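Local coordinates for protein cytochrome P450 (Picrophilus torridus, PDB 2RFB) that binds heme b and probably acts as a monooxygenase that inserts one atom of molecular oxygen into an organic substrate, at residues A[134-137]-A[138-141]; A[112-115]-A[116-119]; A[329-332]-A[333-336]; A[70-73]-A[74-77]. All coordinates share one frame; numbering follows the deposited sequence.

Contact 1: A[134-137]-A[138-141]; sequences DENF and NYVN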
loop_
_atom_site.group_PDB
_atom_site.type_symbol
_atom_site.label_atom_id
_atom_site.label_comp_id
_atom_site.label_asym_id
_atom_site.label_seq_id
_atom_site.Cartn_x
_atom_site.Cartn_y
_atom_site.Cartn_z
ATOM N N ASP A 134 9.456 -20.807 2.527
ATOM C CA ASP A 134 10.199 -22.017 2.116
ATOM C C ASP A 134 11.456 -22.240 2.923
ATOM O O ASP A 134 11.831 -21.433 3.766
ATOM C CB ASP A 134 10.673 -21.885 0.658
ATOM C CG ASP A 134 9.701 -22.462 -0.355
ATOM O OD1 ASP A 134 8.556 -22.809 -0.002
ATOM O OD2 ASP A 134 10.094 -22.551 -1.538
ATOM N N GLU A 135 12.108 -23.354 2.623
ATOM C CA GLU A 135 13.501 -23.590 2.977
ATOM C C GLU A 135 14.403 -22.587 2.240
ATOM O O GLU A 135 15.310 -21.979 2.835
ATOM C CB GLU A 135 13.887 -24.998 2.542
ATOM C CG GLU A 135 13.806 -26.057 3.613
ATOM C CD GLU A 135 14.450 -27.331 3.142
ATOM O OE1 GLU A 135 15.171 -27.983 3.933
ATOM O OE2 GLU A 135 14.253 -27.661 1.951
ATOM N N ASN A 136 14.144 -22.450 0.938
ATOM C CA ASN A 136 14.855 -21.537 0.053
ATOM C C ASN A 136 14.935 -20.077 0.517
ATOM O O ASN A 136 15.644 -19.279 -0.082
ATOM C CB ASN A 136 14.239 -21.601 -1.349
ATOM C CG ASN A 136 15.140 -22.281 -2.366
ATOM O OD1 ASN A 136 15.487 -21.685 -3.400
ATOM N ND2 ASN A 136 15.517 -23.534 -2.093
ATOM N N PHE A 137 14.223 -19.711 1.572
ATOM C CA PHE A 137 14.191 -18.297 1.933
ATOM C C PHE A 137 15.612 -17.803 2.212
ATOM O O PHE A 137 16.141 -16.950 1.495
ATOM C CB PHE A 137 13.267 -17.998 3.117
ATOM C CG PHE A 137 13.455 -16.617 3.678
ATOM C CD1 PHE A 137 12.897 -15.517 3.036
ATOM C CD2 PHE A 137 14.232 -16.413 4.827
ATOM C CE1 PHE A 137 13.089 -14.218 3.530
ATOM C CE2 PHE A 137 14.434 -15.131 5.341
ATOM C CZ PHE A 137 13.858 -14.024 4.684
ATOM N N ASN A 138 16.220 -18.371 3.243
ATOM C CA ASN A 138 17.561 -18.019 3.648
ATOM C C ASN A 138 18.506 -17.909 2.447
ATOM O O ASN A 138 19.225 -16.927 2.304
ATOM C CB ASN A 138 18.069 -19.049 4.663
ATOM C CG ASN A 138 19.394 -18.661 5.276
ATOM O OD1 ASN A 138 20.408 -19.358 5.096
ATOM N ND2 ASN A 138 19.404 -17.547 6.008
ATOM N N TYR A 139 18.471 -18.910 1.576
ATOM C CA TYR A 139 19.297 -18.919 0.385
ATOM C C TYR A 139 19.015 -17.720 -0.509
ATOM O O TYR A 139 19.923 -17.044 -0.938
ATOM C CB TYR A 139 19.121 -20.219 -0.402
ATOM C CG TYR A 139 19.953 -20.275 -1.666
ATOM C CD1 TYR A 139 21.334 -20.388 -1.606
ATOM C CD2 TYR A 139 19.356 -20.202 -2.914
ATOM C CE1 TYR A 139 22.103 -20.430 -2.758
ATOM C CE2 TYR A 139 20.105 -20.248 -4.068
ATOM C CZ TYR A 139 21.476 -20.368 -3.987
ATOM O OH TYR A 139 22.225 -20.403 -5.131
ATOM N N VAL A 140 17.754 -17.456 -0.776
ATOM C CA VAL A 140 17.380 -16.442 -1.731
ATOM C C VAL A 140 17.649 -15.045 -1.187
ATOM O O VAL A 140 18.170 -14.187 -1.897
ATOM C CB VAL A 140 15.929 -16.665 -2.169
ATOM C CG1 VAL A 140 15.256 -15.390 -2.600
ATOM C CG2 VAL A 140 15.910 -17.731 -3.272
ATOM N N ASN A 141 17.326 -14.830 0.084
ATOM C CA ASN A 141 17.661 -13.593 0.759
ATOM C C ASN A 141 19.177 -13.348 0.743
ATOM O O ASN A 141 19.624 -12.204 0.667
ATOM C CB ASN A 141 17.177 -13.646 2.194
ATOM C CG ASN A 141 17.209 -12.300 2.880
ATOM O OD1 ASN A 141 17.890 -12.130 3.863
ATOM N ND2 ASN A 141 16.443 -11.347 2.381
#
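Asn136 and Phe137 offer their carbonyl oxygens to the amides of Val140 and Asn141 in the opening turn of helix 136-153. Val140 N binds Asn136 O at 2.9 Å, and Asn141 N binds Phe137 O at 2.8 Å with an N-H...O angle of 173°. In both, the donor lies nearly along the C=O axis, as in a regular alpha-helical turn. Phe137 O also receives a weak, strongly bent bond from Val140 N. The side chains add van der Waals touches. CG of Phe137 is anti to the backbone N (chi1 168°), which swings the ring forward beside Asn141, whose CB sits 4.2 Å from Phe137 CZ, over one face of the ring near its rim. The Asn141 amide plane is nearly parallel to the ring, 12° from it. Asn136 OD1 meets only carbon of 138-141, with Val140 CG2 at 4.0 Å. Val140 also packs on Leu123, Trp124 and Tyr127 of helix 118-129, while Asp134 OD2 makes a weak hydrogen bond with Tyr127 OH. The hydrogen bonds that hold this turn together are thus those of the backbone, with the carbonyls of Asn136 and Phe137 both satisfied within it.

Contact 2: A[112-115]-A[116-119]; sequences GIPD and SDMP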
loop_
_atom_site.group_PDB
_atom_site.type_symbol
_atom_site.label_atom_id
_atom_site.label_comp_id
_atom_site.label_asym_id
_atom_site.label_seq_id
_atom_site.Cartn_x
_atom_site.Cartn_y
_atom_site.Cartn_z
ATOM N N GLY A 112 15.737 0.725 -9.451
ATOM C CA GLY A 112 16.955 0.586 -10.263
ATOM C C GLY A 112 17.500 -0.844 -10.317
ATOM O O GLY A 112 18.661 -1.035 -10.578
ATOM N N ILE A 113 16.680 -1.859 -10.054
ATOM C CA ILE A 113 17.182 -3.219 -10.107
ATOM C C ILE A 113 17.510 -3.510 -11.568
ATOM O O ILE A 113 16.657 -3.332 -12.436
ATOM C CB ILE A 113 16.143 -4.258 -9.581
ATOM C CG1 ILE A 113 15.768 -4.008 -8.112
ATOM C CG2 ILE A 113 16.631 -5.703 -9.834
ATOM C CD1 ILE A 113 16.917 -4.242 -7.106
ATOM N N PRO A 114 18.756 -3.927 -11.858
ATOM C CA PRO A 114 19.137 -4.328 -13.208
ATOM C C PRO A 114 18.271 -5.409 -13.837
ATOM O O PRO A 114 17.736 -6.284 -13.148
ATOM C CB PRO A 114 20.551 -4.845 -13.010
ATOM C CG PRO A 114 21.079 -3.963 -11.904
ATOM C CD PRO A 114 19.913 -3.974 -10.949
ATOM N N ASP A 115 18.135 -5.321 -15.156
ATOM C CA ASP A 115 17.502 -6.354 -15.981
ATOM C C ASP A 115 17.943 -7.754 -15.569
ATOM O O ASP A 115 17.113 -8.601 -15.244
ATOM C CB ASP A 115 17.849 -6.117 -17.467
ATOM C CG ASP A 115 16.894 -5.123 -18.156
ATOM O OD1 ASP A 115 16.114 -4.409 -17.450
ATOM O OD2 ASP A 115 16.930 -5.070 -19.414
ATOM N N SER A 116 19.256 -7.993 -15.590
ATOM C CA SER A 116 19.815 -9.321 -15.287
ATOM C C SER A 116 19.559 -9.846 -13.849
ATOM O O SER A 116 19.935 -10.977 -13.530
ATOM C CB SER A 116 21.313 -9.343 -15.599
ATOM O OG SER A 116 22.001 -8.307 -14.917
ATOM N N ASP A 117 18.926 -9.039 -13.001
ATOM C CA ASP A 117 18.705 -9.411 -11.606
ATOM C C ASP A 117 17.237 -9.540 -11.310
ATOM O O ASP A 117 16.831 -9.859 -10.195
ATOM C CB ASP A 117 19.358 -8.399 -10.665
ATOM C CG ASP A 117 20.837 -8.629 -10.534
ATOM O OD1 ASP A 117 21.268 -9.806 -10.745
ATOM O OD2 ASP A 117 21.574 -7.647 -10.236
ATOM N N MET A 118 16.456 -9.303 -12.351
ATOM C CA MET A 118 15.014 -9.299 -12.286
ATOM C C MET A 118 14.438 -10.634 -11.796
ATOM O O MET A 118 13.619 -10.624 -10.881
ATOM C CB MET A 118 14.446 -8.872 -13.639
ATOM C CG MET A 118 13.274 -7.905 -13.595
ATOM S SD MET A 118 13.260 -6.796 -12.168
ATOM C CE MET A 118 14.406 -5.563 -12.749
ATOM N N PRO A 119 14.858 -11.778 -12.374
ATOM C CA PRO A 119 14.289 -13.035 -11.835
ATOM C C PRO A 119 14.495 -13.232 -10.316
ATOM O O PRO A 119 13.552 -13.627 -9.609
ATOM C CB PRO A 119 14.992 -14.147 -12.656
ATOM C CG PRO A 119 15.513 -13.473 -13.887
ATOM C CD PRO A 119 15.784 -12.034 -13.509
#
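Met118 folds back on the 112-115 segment, and the backbone joins it to Asp115: Met118 N donates to Asp115 O at 3.0 Å, from above the carbonyl plane. Met118 CB rests on the same oxygen, 3.1 Å from Asp115 O. Bends at chi2 (30°, halfway between staggered and eclipsed) and chi3 bring its methyl, CE, back to Ile113, 3.2 Å from Ile113 O and 3.7 Å from Ile113 CG2. The Asp115 side chain sets off away from 116-119, and only its CB touches that segment. Ser116 continues the 3-10 turn, its OG (chi1 55°) lying between backbone N and carbonyl carbon and approaching Pro114 CB at 4.2 Å. One step earlier Asp117 N bonds Pro114 O at 3.0 Å, again from above the carbonyl plane, and the Asp117 side chain runs alongside the proline ring, its OD2 held in a salt bridge by Arg147. Before the turn, Gly112, with positive phi, is the C-prime residue of the Schellman motif that ends helix 101-111. The stretch therefore turns the chain into helix 118-129, with Ile113 and Met118 against Ser108 of helix 101-111, Ile113 also against Leu148, and Pro114 and Asp117 against Ile151, of helix 136-153.

Contact 3: A[329-332]-A[333-336]; sequences LDNK and MVLG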
loop_
_atom_site.group_PDB
_atom_site.type_symbol
_atom_site.label_atom_id
_atom_site.label_comp_id
_atom_site.label_asym_id
_atom_site.label_seq_id
_atom_site.Cartn_x
_atom_site.Cartn_y
_atom_site.Cartn_z
ATOM N N LEU A 329 -8.958 -13.183 0.667
ATOM C CA LEU A 329 -7.918 -13.399 1.644
ATOM C C LEU A 329 -8.547 -13.581 3.034
ATOM O O LEU A 329 -9.621 -13.024 3.327
ATOM C CB LEU A 329 -6.972 -12.199 1.645
ATOM C CG LEU A 329 -6.017 -12.100 0.451
ATOM C CD1 LEU A 329 -5.478 -10.672 0.357
ATOM C CD2 LEU A 329 -4.830 -13.200 0.508
ATOM N N ASP A 330 -7.866 -14.345 3.879
ATOM C CA ASP A 330 -8.313 -14.579 5.251
ATOM C C ASP A 330 -7.925 -13.503 6.293
ATOM O O ASP A 330 -8.606 -13.381 7.323
ATOM C CB ASP A 330 -7.899 -15.989 5.705
ATOM C CG ASP A 330 -6.839 -16.637 4.754
ATOM O OD1 ASP A 330 -6.272 -15.931 3.830
ATOM O OD2 ASP A 330 -6.586 -17.866 4.939
ATOM N N ASN A 331 -6.873 -12.723 6.045
ATOM C CA ASN A 331 -6.343 -11.812 7.051
ATOM C C ASN A 331 -7.273 -10.585 7.301
ATOM O O ASN A 331 -7.636 -9.871 6.361
ATOM C CB ASN A 331 -4.932 -11.406 6.622
ATOM C CG ASN A 331 -4.249 -10.406 7.598
ATOM O OD1 ASN A 331 -3.128 -9.958 7.338
ATOM N ND2 ASN A 331 -4.918 -10.054 8.697
ATOM N N LYS A 332 -7.649 -10.313 8.549
ATOM C CA LYS A 332 -8.610 -9.226 8.788
ATOM C C LYS A 332 -8.035 -7.818 8.620
ATOM O O LYS A 332 -8.745 -6.850 8.408
ATOM C CB LYS A 332 -9.340 -9.401 10.106
ATOM C CG LYS A 332 -8.469 -9.213 11.350
ATOM C CD LYS A 332 -9.130 -9.854 12.634
ATOM C CE LYS A 332 -8.818 -8.988 13.928
ATOM N NZ LYS A 332 -9.432 -7.560 13.967
ATOM N N MET A 333 -6.726 -7.717 8.651
ATOM C CA MET A 333 -6.072 -6.445 8.514
ATOM C C MET A 333 -6.108 -5.880 7.069
ATOM O O MET A 333 -5.908 -4.693 6.878
ATOM C CB MET A 333 -4.644 -6.571 8.993
ATOM C CG MET A 333 -3.876 -5.261 8.907
ATOM S SD MET A 333 -2.278 -5.398 9.816
ATOM C CE MET A 333 -1.474 -3.958 8.983
ATOM N N VAL A 334 -6.364 -6.715 6.069
ATOM C CA VAL A 334 -6.297 -6.243 4.664
ATOM C C VAL A 334 -7.548 -6.755 3.954
ATOM O O VAL A 334 -8.278 -7.576 4.516
ATOM C CB VAL A 334 -5.025 -6.739 3.929
ATOM C CG1 VAL A 334 -3.755 -6.372 4.704
ATOM C CG2 VAL A 334 -5.102 -8.252 3.673
ATOM N N LEU A 335 -7.801 -6.295 2.740
ATOM C CA LEU A 335 -8.966 -6.756 2.039
ATOM C C LEU A 335 -8.660 -6.982 0.560
ATOM O O LEU A 335 -8.294 -6.042 -0.180
ATOM C CB LEU A 335 -10.116 -5.760 2.235
ATOM C CG LEU A 335 -11.408 -5.985 1.419
ATOM C CD1 LEU A 335 -12.073 -7.337 1.743
ATOM C CD2 LEU A 335 -12.407 -4.844 1.585
ATOM N N GLY A 336 -8.811 -8.219 0.101
ATOM C CA GLY A 336 -8.436 -8.545 -1.252
ATOM C C GLY A 336 -8.638 -10.004 -1.511
ATOM O O GLY A 336 -9.063 -10.773 -0.610
#
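Segments 329-332 and 333-336 double back on each other, 154° apart in direction, through a type I beta turn from Asn331 to Val334 and a closing bond from Leu329 N to Gly336 O of 2.7 Å. That bond is nearly straight at the hydrogen (170°), its donor tilted slightly from the carbonyl plane. The turn's own bond, Val334 N to Asn331 O, is long and weak at 3.4 Å. Leu329 carries the side-chain contact. Its CG is anti to the carbonyl carbon (chi1 -74°), which lays the isobutyl group along the glycine: CB is 3.4 Å from Gly336 O and CD1 is 3.7 Å from Gly336 C. The same CD1 reaches inward to Val334 CG2 at 4.1 Å, so one methyl bridges glycine and valine. Shortening Leu329 to alanine removes CG and both methyls, and would probably open a gap beside Gly336 and strip Val334 CG2 of its apolar mate within the loop. At the bend, Asn331 and Met333 run side by side, while Met333 stretches on to Phe234. Leu329 and Val334 lean on helix 175-206, through Glu191 and, for Leu329, also Asn195. With the Met333 side chain about 8 Å from the heme, this hairpin-like loop near the C terminus is consistent with the P450 turn that carries substrate recognition site 6.

Contact 4: A[70-73]-A[74-77]; sequences KIND and YKDF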
loop_
_atom_site.group_PDB
_atom_site.type_symbol
_atom_site.label_atom_id
_atom_site.label_comp_id
_atom_site.label_asym_id
_atom_site.label_seq_id
_atom_site.Cartn_x
_atom_site.Cartn_y
_atom_site.Cartn_z
ATOM N N LYS A 70 7.236 13.337 -10.540
ATOM C CA LYS A 70 8.361 12.498 -10.930
ATOM C C LYS A 70 7.868 11.113 -11.369
ATOM O O LYS A 70 8.312 10.583 -12.400
ATOM C CB LYS A 70 9.413 12.405 -9.819
ATOM C CG LYS A 70 9.982 13.737 -9.358
ATOM C CD LYS A 70 10.937 14.404 -10.355
ATOM C CE LYS A 70 11.449 15.728 -9.788
ATOM N NZ LYS A 70 11.802 16.688 -10.857
ATOM N N ILE A 71 6.944 10.563 -10.578
ATOM C CA ILE A 71 6.233 9.306 -10.865
ATOM C C ILE A 71 5.712 9.191 -12.291
ATOM O O ILE A 71 5.925 8.179 -12.957
ATOM C CB ILE A 71 5.097 9.091 -9.830
ATOM C CG1 ILE A 71 5.675 8.446 -8.578
ATOM C CG2 ILE A 71 4.006 8.247 -10.366
ATOM C CD1 ILE A 71 6.813 7.420 -8.840
ATOM N N ASN A 72 5.060 10.252 -12.752
ATOM C CA ASN A 72 4.567 10.322 -14.125
ATOM C C ASN A 72 5.559 10.000 -15.244
ATOM O O ASN A 72 5.141 9.516 -16.304
ATOM C CB ASN A 72 3.879 11.647 -14.435
ATOM C CG ASN A 72 3.152 11.583 -15.764
ATOM O OD1 ASN A 72 2.253 10.748 -15.916
ATOM N ND2 ASN A 72 3.591 12.375 -16.766
ATOM N N ASP A 73 6.852 10.247 -15.033
ATOM C CA ASP A 73 7.853 9.759 -15.994
ATOM C C ASP A 73 7.791 8.236 -16.182
ATOM O O ASP A 73 8.360 7.714 -17.148
ATOM C CB ASP A 73 9.279 10.174 -15.601
ATOM C CG ASP A 73 9.403 11.658 -15.325
ATOM O OD1 ASP A 73 8.959 12.475 -16.172
ATOM O OD2 ASP A 73 9.929 12.008 -14.245
ATOM N N TYR A 74 7.129 7.528 -15.267
ATOM C CA TYR A 74 6.980 6.067 -15.374
ATOM C C TYR A 74 5.711 5.622 -16.089
ATOM O O TYR A 74 5.467 4.424 -16.213
ATOM C CB TYR A 74 7.086 5.366 -13.990
ATOM C CG TYR A 74 8.468 5.483 -13.417
ATOM C CD1 TYR A 74 8.754 6.424 -12.419
ATOM C CD2 TYR A 74 9.506 4.704 -13.924
ATOM C CE1 TYR A 74 10.038 6.563 -11.915
ATOM C CE2 TYR A 74 10.787 4.826 -13.431
ATOM C CZ TYR A 74 11.053 5.754 -12.425
ATOM O OH TYR A 74 12.354 5.883 -11.965
ATOM N N LYS A 75 4.902 6.562 -16.565
ATOM C CA LYS A 75 3.644 6.185 -17.226
ATOM C C LYS A 75 3.820 5.195 -18.422
ATOM O O LYS A 75 3.159 4.144 -18.479
ATOM C CB LYS A 75 2.850 7.439 -17.627
ATOM C CG LYS A 75 1.527 7.176 -18.360
ATOM C CD LYS A 75 1.093 8.416 -19.143
ATOM C CE LYS A 75 0.826 8.075 -20.622
ATOM N NZ LYS A 75 1.047 9.242 -21.530
ATOM N N ASP A 76 4.699 5.497 -19.366
ATOM C CA ASP A 76 4.817 4.601 -20.524
ATOM C C ASP A 76 5.320 3.197 -20.116
ATOM O O ASP A 76 4.818 2.160 -20.611
ATOM C CB ASP A 76 5.645 5.224 -21.655
ATOM C CG ASP A 76 4.953 6.449 -22.295
ATOM O OD1 ASP A 76 4.192 7.169 -21.628
ATOM O OD2 ASP A 76 5.169 6.719 -23.488
ATOM N N PHE A 77 6.285 3.169 -19.201
ATOM C CA PHE A 77 6.736 1.906 -18.669
ATOM C C PHE A 77 5.607 1.091 -18.009
ATOM O O PHE A 77 5.543 -0.139 -18.195
ATOM C CB PHE A 77 7.922 2.080 -17.725
ATOM C CG PHE A 77 8.382 0.788 -17.105
ATOM C CD1 PHE A 77 9.120 -0.137 -17.845
ATOM C CD2 PHE A 77 8.053 0.471 -15.811
ATOM C CE1 PHE A 77 9.537 -1.370 -17.286
ATOM C CE2 PHE A 77 8.467 -0.764 -15.253
ATOM C CZ PHE A 77 9.213 -1.668 -15.994
#
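Ile71 and Tyr74 meet in a local contact between side chains three residues apart, at the junction where the short helix 68-71 gives way to helix 75-86. Successive carbonyls are taken by amides three residues on: Asp73 N binds Lys70 O, Tyr74 N binds Ile71 O at 2.7 Å and Lys75 N binds Asn72 O at 3.0 Å. The last two donors stand above their carbonyl planes, by 35° and 61°, unlike the nearly axial approach of a regular alpha-helical bond. Tyr74 CG lies beside the backbone N (chi1 -67°), and this folds the ring back against the preceding turn. Ile71 O consequently sits at the ring edge, near its plane, 3.4 Å from Tyr74 CD1. The Ile71 side chain crosses the tyrosine at about a right angle, and its terminal methyl, CD1, meets the ring atom Tyr74 CD1 at 4.2 Å. Beyond the turn the ring packs on Lys109 and Ile110 of helix 101-111. With alanine in place of Tyr74, Ile71 CD1 would probably lose its apolar neighbour here, and the contact of this side chain with Lys109 and Ile110 would probably go too. Elsewhere at the junction, Asn72 runs alongside Lys75, and across the contact Asn72 OD1 meets the aliphatic part of that lysine, 3.8 Å from Lys75 CB, while Lys75 NZ makes a long salt bridge with Asp76 OD1. The buried Ile71 side chain lies about 8 Å from the heme. Ile71 O is therefore held by a single amide across the contact and otherwise lined by carbon, the CB, CG and CD1 of Tyr74.

Overall arrangement
From the N terminus the order is contact 4, contact 2, contact 1, contact 3; each is a short turn that ends before the next begins, so none nests or crosses. Contact 4 carries the chain from helix 68-71 into helix 75-86. Contact 2 closes the loop between helices 101-111 and 118-129, and contact 1 starts helix 136-153. Contacts 4 and 2, about 7 Å apart at their nearest atoms, both pack against helix 101-111; contacts 2 and 1, equally close, join helices 118-129 and 136-153. Contact 3 closes a loop near the C terminus against helix 175-206, on the opposite side of the chain's centre from contact 4, with 30 Å between their centres.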